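Long-range contacts in DSBA-like thioredoxin domain-containing protein (Nitrosomonas europaea, PDB 2IN3), which probably acts as a thiol-disulfide oxidoreductase of the DsbA family, FrnE-like subfamily, and is a putative protein disulfide isomerase: residues A[17-22]-A[66-71]; A[25-30]-A[193-198]. All blocks are in the same frame, centred on the assembly; numbering follows the deposited sequence.

Contact 1 of 2, residues A[17-22]-A[66-71]. With PO4 (phosphate ion), chain B; EDO (1,2-ethanediol), chain D.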
HETATM    1  N   MSE A  17      -0.455  -0.031  -6.227  1.00 45.65           N
HETATM    2  CA  MSE A  17       0.108   0.186  -7.582  1.00 45.81           C
HETATM    3  C   MSE A  17       1.256   1.183  -7.649  1.00 45.12           C
HETATM    4  O   MSE A  17       1.514   1.763  -8.697  1.00 43.33           O
HETATM    5  CB  MSE A  17      -0.988   0.573  -8.591  1.00 45.85           C
HETATM    6  CG  MSE A  17      -2.035  -0.530  -8.724  1.00 46.48           C
HETATM    7 SE   MSE A  17      -3.684   0.061  -9.549  1.00 49.27          SE
HETATM    8  CE  MSE A  17      -3.173   0.004 -11.437  1.00 50.14           C
ATOM      9  N   CYS A  18       1.954   1.326  -6.531  1.00 45.77           N
ATOM     10  CA  CYS A  18       3.198   2.051  -6.432  1.00 45.15           C
ATOM     11  C   CYS A  18       4.365   1.037  -6.361  1.00 44.23           C
ATOM     12  O   CYS A  18       4.380   0.178  -5.481  1.00 44.08           O
ATOM     13  CB  CYS A  18       3.145   2.926  -5.183  1.00 45.62           C
ATOM     14  SG  CYS A  18       4.756   3.588  -4.676  1.00 51.06           S
ATOM     15  N   SER A  19       5.301   1.110  -7.315  1.00 42.78           N
ATOM     16  CA  SER A  19       6.308   0.061  -7.480  1.00 41.83           C
ATOM     17  C   SER A  19       7.310   0.060  -6.340  1.00 41.87           C
ATOM     18  O   SER A  19       7.709  -0.992  -5.891  1.00 41.53           O
ATOM     19  CB  SER A  19       7.001   0.123  -8.845  1.00 41.96           C
ATOM     20  OG  SER A  19       7.659   1.365  -9.058  1.00 41.01           O
ATOM     21  N   TRP A  20       7.725   1.232  -5.872  1.00 41.94           N
ATOM     22  CA  TRP A  20       8.623   1.284  -4.708  1.00 42.71           C
ATOM     23  C   TRP A  20       7.970   0.784  -3.426  1.00 43.17           C
ATOM     24  O   TRP A  20       8.676   0.349  -2.490  1.00 43.12           O
ATOM     25  CB  TRP A  20       9.247   2.663  -4.516  1.00 42.75           C
ATOM     26  CG  TRP A  20      10.433   2.872  -5.438  1.00 42.98           C
ATOM     27  CD1 TRP A  20      10.485   3.639  -6.560  1.00 45.33           C
ATOM     28  CD2 TRP A  20      11.720   2.268  -5.302  1.00 41.67           C
ATOM     29  NE1 TRP A  20      11.738   3.573  -7.132  1.00 40.61           N
ATOM     30  CE2 TRP A  20      12.521   2.747  -6.364  1.00 42.19           C
ATOM     31  CE3 TRP A  20      12.282   1.374  -4.375  1.00 44.04           C
ATOM     32  CZ2 TRP A  20      13.845   2.331  -6.555  1.00 42.82           C
ATOM     33  CZ3 TRP A  20      13.610   0.967  -4.568  1.00 41.95           C
ATOM     34  CH2 TRP A  20      14.366   1.452  -5.638  1.00 43.68           C
ATOM     35  N   CYS A  21       6.635   0.854  -3.365  1.00 44.13           N
ATOM     36  CA  CYS A  21       5.886   0.224  -2.265  1.00 43.65           C
ATOM     37  C   CYS A  21       6.053  -1.293  -2.336  1.00 44.80           C
ATOM     38  O   CYS A  21       6.264  -1.961  -1.291  1.00 44.83           O
ATOM     39  CB  CYS A  21       4.379   0.621  -2.301  1.00 43.73           C
ATOM     40  SG  CYS A  21       4.150   2.408  -1.860  1.00 51.33           S
ATOM     41  N   TRP A  22       5.952  -1.865  -3.541  1.00 43.19           N
ATOM     42  CA  TRP A  22       6.274  -3.298  -3.699  1.00 43.18           C
ATOM     43  C   TRP A  22       7.754  -3.581  -3.365  1.00 43.49           C
ATOM     44  O   TRP A  22       8.065  -4.585  -2.729  1.00 42.92           O
ATOM     45  CB  TRP A  22       5.939  -3.733  -5.106  1.00 42.48           C
ATOM     46  CG  TRP A  22       6.176  -5.168  -5.515  1.00 44.22           C
ATOM     47  CD1 TRP A  22       6.755  -5.604  -6.685  1.00 45.29           C
ATOM     48  CD2 TRP A  22       5.694  -6.349  -4.848  1.00 42.32           C
ATOM     49  NE1 TRP A  22       6.702  -6.986  -6.763  1.00 44.69           N
ATOM     50  CE2 TRP A  22       6.059  -7.465  -5.650  1.00 45.25           C
ATOM     51  CE3 TRP A  22       5.018  -6.571  -3.641  1.00 42.12           C
ATOM     52  CZ2 TRP A  22       5.756  -8.787  -5.287  1.00 43.88           C
ATOM     53  CZ3 TRP A  22       4.708  -7.894  -3.288  1.00 45.07           C
ATOM     54  CH2 TRP A  22       5.089  -8.970  -4.101  1.00 44.58           C
ATOM     55  N   HIS A  66      10.715   2.063 -15.989  1.00 42.04           N
ATOM     56  CA  HIS A  66      12.051   2.322 -15.479  1.00 42.47           C
ATOM     57  C   HIS A  66      12.038   2.149 -13.956  1.00 43.16           C
ATOM     58  O   HIS A  66      12.972   1.561 -13.398  1.00 41.51           O
ATOM     59  CB  HIS A  66      12.543   3.722 -15.851  1.00 43.04           C
ATOM     60  CG  HIS A  66      13.797   4.112 -15.130  1.00 44.04           C
ATOM     61  ND1 HIS A  66      14.984   3.420 -15.274  1.00 43.19           N
ATOM     62  CD2 HIS A  66      14.043   5.104 -14.237  1.00 43.22           C
ATOM     63  CE1 HIS A  66      15.907   3.975 -14.512  1.00 43.30           C
ATOM     64  NE2 HIS A  66      15.362   4.999 -13.873  1.00 44.37           N
ATOM     65  N   HIS A  67      10.973   2.636 -13.298  1.00 43.47           N
ATOM     66  CA  HIS A  67      10.832   2.451 -11.846  1.00 45.06           C
ATOM     67  C   HIS A  67      10.797   0.957 -11.491  1.00 45.33           C
ATOM     68  O   HIS A  67      11.468   0.537 -10.557  1.00 45.20           O
ATOM     69  CB  HIS A  67       9.606   3.199 -11.264  1.00 45.29           C
ATOM     70  CG  HIS A  67       9.776   4.688 -11.266  1.00 49.05           C
ATOM     71  ND1 HIS A  67       8.721   5.568 -11.153  1.00 53.82           N
ATOM     72  CD2 HIS A  67      10.885   5.451 -11.411  1.00 51.53           C
ATOM     73  CE1 HIS A  67       9.173   6.813 -11.228  1.00 53.96           C
ATOM     74  NE2 HIS A  67      10.486   6.770 -11.390  1.00 52.70           N
ATOM     75  N   TRP A  68      10.047   0.156 -12.257  1.00 45.19           N
ATOM     76  CA  TRP A  68       9.966  -1.282 -12.007  1.00 44.47           C
ATOM     77  C   TRP A  68      11.344  -1.940 -12.107  1.00 44.52           C
ATOM     78  O   TRP A  68      11.762  -2.675 -11.228  1.00 45.53           O
ATOM     79  CB  TRP A  68       9.046  -1.973 -13.019  1.00 44.05           C
ATOM     80  CG  TRP A  68       7.585  -1.671 -12.910  1.00 45.95           C
ATOM     81  CD1 TRP A  68       6.982  -0.594 -12.267  1.00 44.40           C
ATOM     82  CD2 TRP A  68       6.536  -2.407 -13.530  1.00 46.64           C
ATOM     83  NE1 TRP A  68       5.632  -0.647 -12.446  1.00 46.33           N
ATOM     84  CE2 TRP A  68       5.317  -1.755 -13.199  1.00 46.60           C
ATOM     85  CE3 TRP A  68       6.497  -3.575 -14.316  1.00 45.54           C
ATOM     86  CZ2 TRP A  68       4.068  -2.230 -13.622  1.00 45.02           C
ATOM     87  CZ3 TRP A  68       5.241  -4.052 -14.743  1.00 44.68           C
ATOM     88  CH2 TRP A  68       4.046  -3.364 -14.408  1.00 44.88           C
ATOM     89  N   HIS A  69      12.057  -1.680 -13.189  1.00 43.53           N
ATOM     90  CA  HIS A  69      13.430  -2.162 -13.296  1.00 43.88           C
ATOM     91  C   HIS A  69      14.302  -1.736 -12.090  1.00 44.42           C
ATOM     92  O   HIS A  69      14.992  -2.576 -11.513  1.00 45.42           O
ATOM     93  CB  HIS A  69      14.025  -1.701 -14.612  1.00 42.47           C
ATOM     94  CG  HIS A  69      13.454  -2.398 -15.809  1.00 43.29           C
ATOM     95  ND1 HIS A  69      13.729  -3.714 -16.095  1.00 43.84           N
ATOM     96  CD2 HIS A  69      12.644  -1.962 -16.800  1.00 42.80           C
ATOM     97  CE1 HIS A  69      13.138  -4.055 -17.232  1.00 44.09           C
ATOM     98  NE2 HIS A  69      12.465  -3.011 -17.674  1.00 42.83           N
ATOM     99  N   SER A  70      14.266  -0.450 -11.698  1.00 45.50           N
ATOM    100  CA  SER A  70      15.013   0.019 -10.526  1.00 44.77           C
ATOM    101  C   SER A  70      14.670  -0.743  -9.278  1.00 44.70           C
ATOM    102  O   SER A  70      15.581  -1.124  -8.533  1.00 44.77           O
ATOM    103  CB  SER A  70      14.821   1.517 -10.233  1.00 45.26           C
ATOM    104  OG  SER A  70      15.162   2.288 -11.348  1.00 47.50           O
ATOM    105  N   VAL A  71      13.369  -0.932  -9.043  1.00 45.15           N
ATOM    106  CA  VAL A  71      12.878  -1.668  -7.866  1.00 45.34           C
ATOM    107  C   VAL A  71      13.395  -3.113  -7.915  1.00 45.05           C
ATOM    108  O   VAL A  71      13.924  -3.646  -6.927  1.00 44.29           O
ATOM    109  CB  VAL A  71      11.336  -1.659  -7.792  1.00 45.20           C
ATOM    110  CG1 VAL A  71      10.854  -2.615  -6.663  1.00 45.17           C
ATOM    111  CG2 VAL A  71      10.831  -0.269  -7.509  1.00 46.72           C
TER
HETATM  112  P   PO4 B 215       5.604   4.208  -9.824  1.00 53.06           P
HETATM  113  O1  PO4 B 215       6.005   4.647 -11.205  1.00 54.26           O
HETATM  114  O2  PO4 B 215       4.358   4.909  -9.325  1.00 56.79           O
HETATM  115  O3  PO4 B 215       5.419   2.722  -9.821  1.00 48.46           O
HETATM  116  O4  PO4 B 215       6.721   4.655  -8.885  1.00 55.01           O
HETATM  117  C1  EDO D 217      18.698   0.810 -11.600  1.00 56.71           C
HETATM  118  O1  EDO D 217      17.534   0.968 -12.421  1.00 56.80           O
HETATM  119  C2  EDO D 217      18.755   1.934 -10.591  1.00 57.54           C
HETATM  120  O2  EDO D 217      18.376   3.102 -11.315  1.00 61.56           O
HETATM  121  O   HOH W   1       3.861   0.904 -10.725  1.00 36.41           O
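Val-71 presses CG2 onto one face of the Trp-20 indole, a CH-pi contact beside Cys-18 and Cys-21, whose CxxC spacing at the start of helix 19-35 is consistent with the redox motif of the thioredoxin fold. The methyl lies 3.6 Å from the centroid of the five-membered ring of Trp-20 and 15° off its normal. CG1 of Val-71 is anti to the backbone N, and CG2, beside that N, is the branch over the indole. Farther along the indole, CZ2 of Trp-20 meets CB of Ser-70 at 3.9 Å.

Ser-19 makes the second group of contacts: its CB is 3.5 Å from Trp-68 CD1, and its OG comes equally near His-67 CB. Its chi1 of 59° sets OG between the backbone N and carbonyl carbon, where both OG and N of Ser-19 donate to O3 of a phosphate ion, probably from the crystallisation liquor; the OG bond measures 2.7 Å. His-67 grips the same ion from the opposing helix, its ND1 reaching phosphate O1, in the imidazole plane, at 2.9 Å and a nearly straight 167°.

In the second shell, Phe-79 stacks on Trp-68, and Tyr-123 meets that indole edge-to-face. Cys-18 SG is the N-cap acceptor, taking a weak bond from Cys-21 N at 3.6 Å.

A water joins the two segments directly: it accepts from Trp-68 NE1, in the plane of the indole, at 2.9 Å and donates to Met-17 O and phosphate O3.

Contact 2 of 2, residues A[25-30]-A[193-198]. With EDO (1,2-ethanediol), chain F.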
ATOM      1  N   ALA A  25       7.891  -3.841   0.342  1.00 44.76           N
ATOM      2  CA  ALA A  25       7.057  -4.847   1.060  1.00 46.55           C
ATOM      3  C   ALA A  25       7.862  -5.731   2.061  1.00 47.44           C
ATOM      4  O   ALA A  25       7.400  -5.941   3.198  1.00 48.16           O
ATOM      5  CB  ALA A  25       6.193  -5.678   0.103  1.00 45.63           C
ATOM      6  N   PRO A  26       9.057  -6.243   1.664  1.00 47.27           N
ATOM      7  CA  PRO A  26       9.835  -7.003   2.655  1.00 46.44           C
ATOM      8  C   PRO A  26      10.279  -6.187   3.876  1.00 46.06           C
ATOM      9  O   PRO A  26      10.455  -6.749   4.961  1.00 44.90           O
ATOM     10  CB  PRO A  26      11.063  -7.459   1.856  1.00 46.57           C
ATOM     11  CG  PRO A  26      10.581  -7.521   0.439  1.00 46.06           C
ATOM     12  CD  PRO A  26       9.718  -6.281   0.337  1.00 47.52           C
ATOM     13  N   VAL A  27      10.485  -4.877   3.698  1.00 45.94           N
ATOM     14  CA  VAL A  27      10.991  -4.022   4.776  1.00 44.47           C
ATOM     15  C   VAL A  27       9.862  -3.774   5.780  1.00 44.22           C
ATOM     16  O   VAL A  27      10.022  -3.936   6.997  1.00 43.66           O
ATOM     17  CB  VAL A  27      11.486  -2.668   4.210  1.00 45.01           C
ATOM     18  CG1 VAL A  27      11.950  -1.726   5.358  1.00 45.79           C
ATOM     19  CG2 VAL A  27      12.595  -2.905   3.179  1.00 46.62           C
ATOM     20  N   ILE A  28       8.698  -3.394   5.286  1.00 44.67           N
ATOM     21  CA  ILE A  28       7.569  -3.188   6.206  1.00 45.98           C
ATOM     22  C   ILE A  28       7.107  -4.500   6.875  1.00 45.14           C
ATOM     23  O   ILE A  28       6.695  -4.493   8.047  1.00 44.81           O
ATOM     24  CB  ILE A  28       6.400  -2.345   5.544  1.00 47.08           C
ATOM     25  CG1 ILE A  28       5.390  -1.871   6.628  1.00 47.20           C
ATOM     26  CG2 ILE A  28       5.686  -3.181   4.477  1.00 46.73           C
ATOM     27  CD1 ILE A  28       6.022  -0.886   7.671  1.00 44.69           C
ATOM     28  N   GLU A  29       7.242  -5.643   6.183  1.00 45.81           N
ATOM     29  CA  GLU A  29       6.981  -6.960   6.816  1.00 46.10           C
ATOM     30  C   GLU A  29       7.917  -7.163   8.048  1.00 44.72           C
ATOM     31  O   GLU A  29       7.468  -7.567   9.137  1.00 43.85           O
ATOM     32  CB  GLU A  29       7.166  -8.125   5.823  1.00 46.10           C
ATOM     33  CG  GLU A  29       6.995  -9.562   6.443  1.00 47.93           C
ATOM     34  CD  GLU A  29       7.600 -10.725   5.581  1.00 49.07           C
ATOM     35  OE1 GLU A  29       8.037 -10.482   4.425  1.00 56.16           O
ATOM     36  OE2 GLU A  29       7.648 -11.895   6.075  1.00 53.58           O
ATOM     37  N   ASN A  30       9.204  -6.915   7.852  1.00 44.08           N
ATOM     38  CA  ASN A  30      10.165  -7.053   8.945  1.00 44.93           C
ATOM     39  C   ASN A  30       9.873  -6.105  10.097  1.00 44.51           C
ATOM     40  O   ASN A  30       9.918  -6.503  11.267  1.00 43.96           O
ATOM     41  CB  ASN A  30      11.607  -6.885   8.468  1.00 44.93           C
ATOM     42  CG  ASN A  30      12.619  -7.352   9.534  1.00 50.40           C
ATOM     43  OD1 ASN A  30      12.961  -6.619  10.469  1.00 54.24           O
ATOM     44  ND2 ASN A  30      13.066  -8.601   9.414  1.00 55.11           N
ATOM     45  N   THR A 193       9.928   9.220   3.811  1.00 49.38           N
ATOM     46  CA  THR A 193       8.994   9.510   2.707  1.00 51.45           C
ATOM     47  C   THR A 193       9.416   8.917   1.376  1.00 51.73           C
ATOM     48  O   THR A 193       9.394   9.616   0.351  1.00 55.02           O
ATOM     49  CB  THR A 193       8.815  11.004   2.435  1.00 51.70           C
ATOM     50  OG1 THR A 193      10.089  11.555   2.102  1.00 54.31           O
ATOM     51  CG2 THR A 193       8.238  11.709   3.631  1.00 52.88           C
ATOM     52  N   GLY A 194       9.791   7.647   1.380  1.00 50.52           N
ATOM     53  CA  GLY A 194      10.330   6.982   0.207  1.00 48.80           C
ATOM     54  C   GLY A 194      10.918   5.677   0.681  1.00 48.03           C
ATOM     55  O   GLY A 194      11.060   5.466   1.891  1.00 46.41           O
ATOM     56  N   TYR A 195      11.220   4.790  -0.263  1.00 47.39           N
ATOM     57  CA  TYR A 195      11.899   3.526   0.056  1.00 47.67           C
ATOM     58  C   TYR A 195      13.223   3.808   0.780  1.00 46.94           C
ATOM     59  O   TYR A 195      14.009   4.659   0.346  1.00 44.85           O
ATOM     60  CB  TYR A 195      12.217   2.740  -1.232  1.00 48.69           C
ATOM     61  CG  TYR A 195      13.125   1.530  -1.000  1.00 49.11           C
ATOM     62  CD1 TYR A 195      12.592   0.263  -0.671  1.00 48.52           C
ATOM     63  CD2 TYR A 195      14.503   1.654  -1.097  1.00 49.46           C
ATOM     64  CE1 TYR A 195      13.449  -0.843  -0.430  1.00 48.98           C
ATOM     65  CE2 TYR A 195      15.349   0.569  -0.892  1.00 50.74           C
ATOM     66  CZ  TYR A 195      14.817  -0.669  -0.548  1.00 52.47           C
ATOM     67  OH  TYR A 195      15.703  -1.708  -0.352  1.00 53.71           O
ATOM     68  N   ARG A 196      13.470   3.099   1.877  1.00 47.13           N
ATOM     69  CA  ARG A 196      14.832   3.066   2.466  1.00 48.70           C
ATOM     70  C   ARG A 196      15.035   1.635   2.960  1.00 47.23           C
ATOM     71  O   ARG A 196      14.053   0.939   3.256  1.00 47.47           O
ATOM     72  CB  ARG A 196      14.990   4.092   3.624  1.00 48.69           C
ATOM     73  CG  ARG A 196      14.949   5.585   3.182  1.00 52.22           C
ATOM     74  CD  ARG A 196      15.233   6.592   4.318  1.00 52.58           C
ATOM     75  NE  ARG A 196      16.681   6.668   4.590  1.00 61.45           N
ATOM     76  CZ  ARG A 196      17.259   7.332   5.597  1.00 62.68           C
ATOM     77  NH1 ARG A 196      18.582   7.292   5.732  1.00 63.86           N
ATOM     78  NH2 ARG A 196      16.540   8.045   6.465  1.00 63.77           N
ATOM     79  N   PRO A 197      16.293   1.176   3.039  1.00 47.37           N
ATOM     80  CA  PRO A 197      16.576  -0.169   3.571  1.00 47.13           C
ATOM     81  C   PRO A 197      16.191  -0.343   5.042  1.00 47.11           C
ATOM     82  O   PRO A 197      16.069   0.645   5.778  1.00 48.03           O
ATOM     83  CB  PRO A 197      18.091  -0.316   3.382  1.00 47.12           C
ATOM     84  CG  PRO A 197      18.452   0.695   2.326  1.00 47.67           C
ATOM     85  CD  PRO A 197      17.514   1.843   2.546  1.00 46.11           C
ATOM     86  N   ILE A 198      15.989  -1.589   5.446  1.00 45.98           N
ATOM     87  CA  ILE A 198      15.588  -1.936   6.824  1.00 46.06           C
ATOM     88  C   ILE A 198      16.555  -1.374   7.889  1.00 46.03           C
ATOM     89  O   ILE A 198      16.120  -0.991   8.986  1.00 46.04           O
ATOM     90  CB  ILE A 198      15.365  -3.484   6.969  1.00 45.96           C
ATOM     91  CG1 ILE A 198      14.700  -3.886   8.281  1.00 47.16           C
ATOM     92  CG2 ILE A 198      16.665  -4.271   6.846  1.00 46.63           C
ATOM     93  CD1 ILE A 198      13.331  -3.318   8.508  1.00 49.02           C
TER
HETATM   94  C1  EDO F 219      13.768  10.554  -2.010  1.00121.03           C
HETATM   95  O1  EDO F 219      13.437   9.166  -2.173  1.00120.50           O
HETATM   96  C2  EDO F 219      12.558  11.302  -1.426  1.00121.23           C
HETATM   97  O2  EDO F 219      12.229  10.772  -0.123  1.00121.16           O
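Val-27 and Ile-198 bring the two backbones together, their CA atoms 5.4 Å apart where the irregular segment 193-198 passes helix 19-35, which is kinked at Pro-26 and Val-27. Both residues direct their CB atoms at the opposing segment, and their side chains slide past each other in opposite directions. CG1 of Val-27, anti to the backbone N (chi1 177°), meets CD1 of Ile-198 at 3.8 Å. The same CD1 lies 3.7 Å from the carbonyl O of Val-27, so the isoleucine tip touches both side chain and main chain. Asn-30, one helical turn on, crosses Ile-198 at about a right angle, with OD1 3.9 Å from CD1; this oxygen accepts a hydrogen bond from Arg-202 NH2. At the other end, Val-27 CG2 approaches Tyr-195 CE1 obliquely at 4.2 Å. Arg-196 O is buried beside the valine, 4.0 Å from CG1, and has no polar partner in the model. Pro-197 occupies the N-cap position of helix 198-211, whose Leu-201 also packs on Val-27. The contact thus joins helix 19-35 to the loop between strand 187-192, at the edge of the sheet, and the C-terminal helix 198-211.

How the contacts relate
Both contacts use helix 19-35, contact 1 at its CxxC start and contact 2 farther along. Three of the six touching residues in contact 1 are buried; in contact 2 one of six is, making it a surface contact. Their chemistry differs accordingly: 17-22 with 66-71 combines indole packing with polar groups that converge on an ion and a water, whereas 25-30 with 193-198 relies mainly on aliphatic branches. The summed buried areas, 314 and 215 Å², follow the same order. The two meet directly where Trp-20 CE3 lies 3.4 Å from Tyr-195 CB, their rings inclined by about 40°. Through this junction, helix 58-75 and the segment leading into helix 198-211 are linked around one helix.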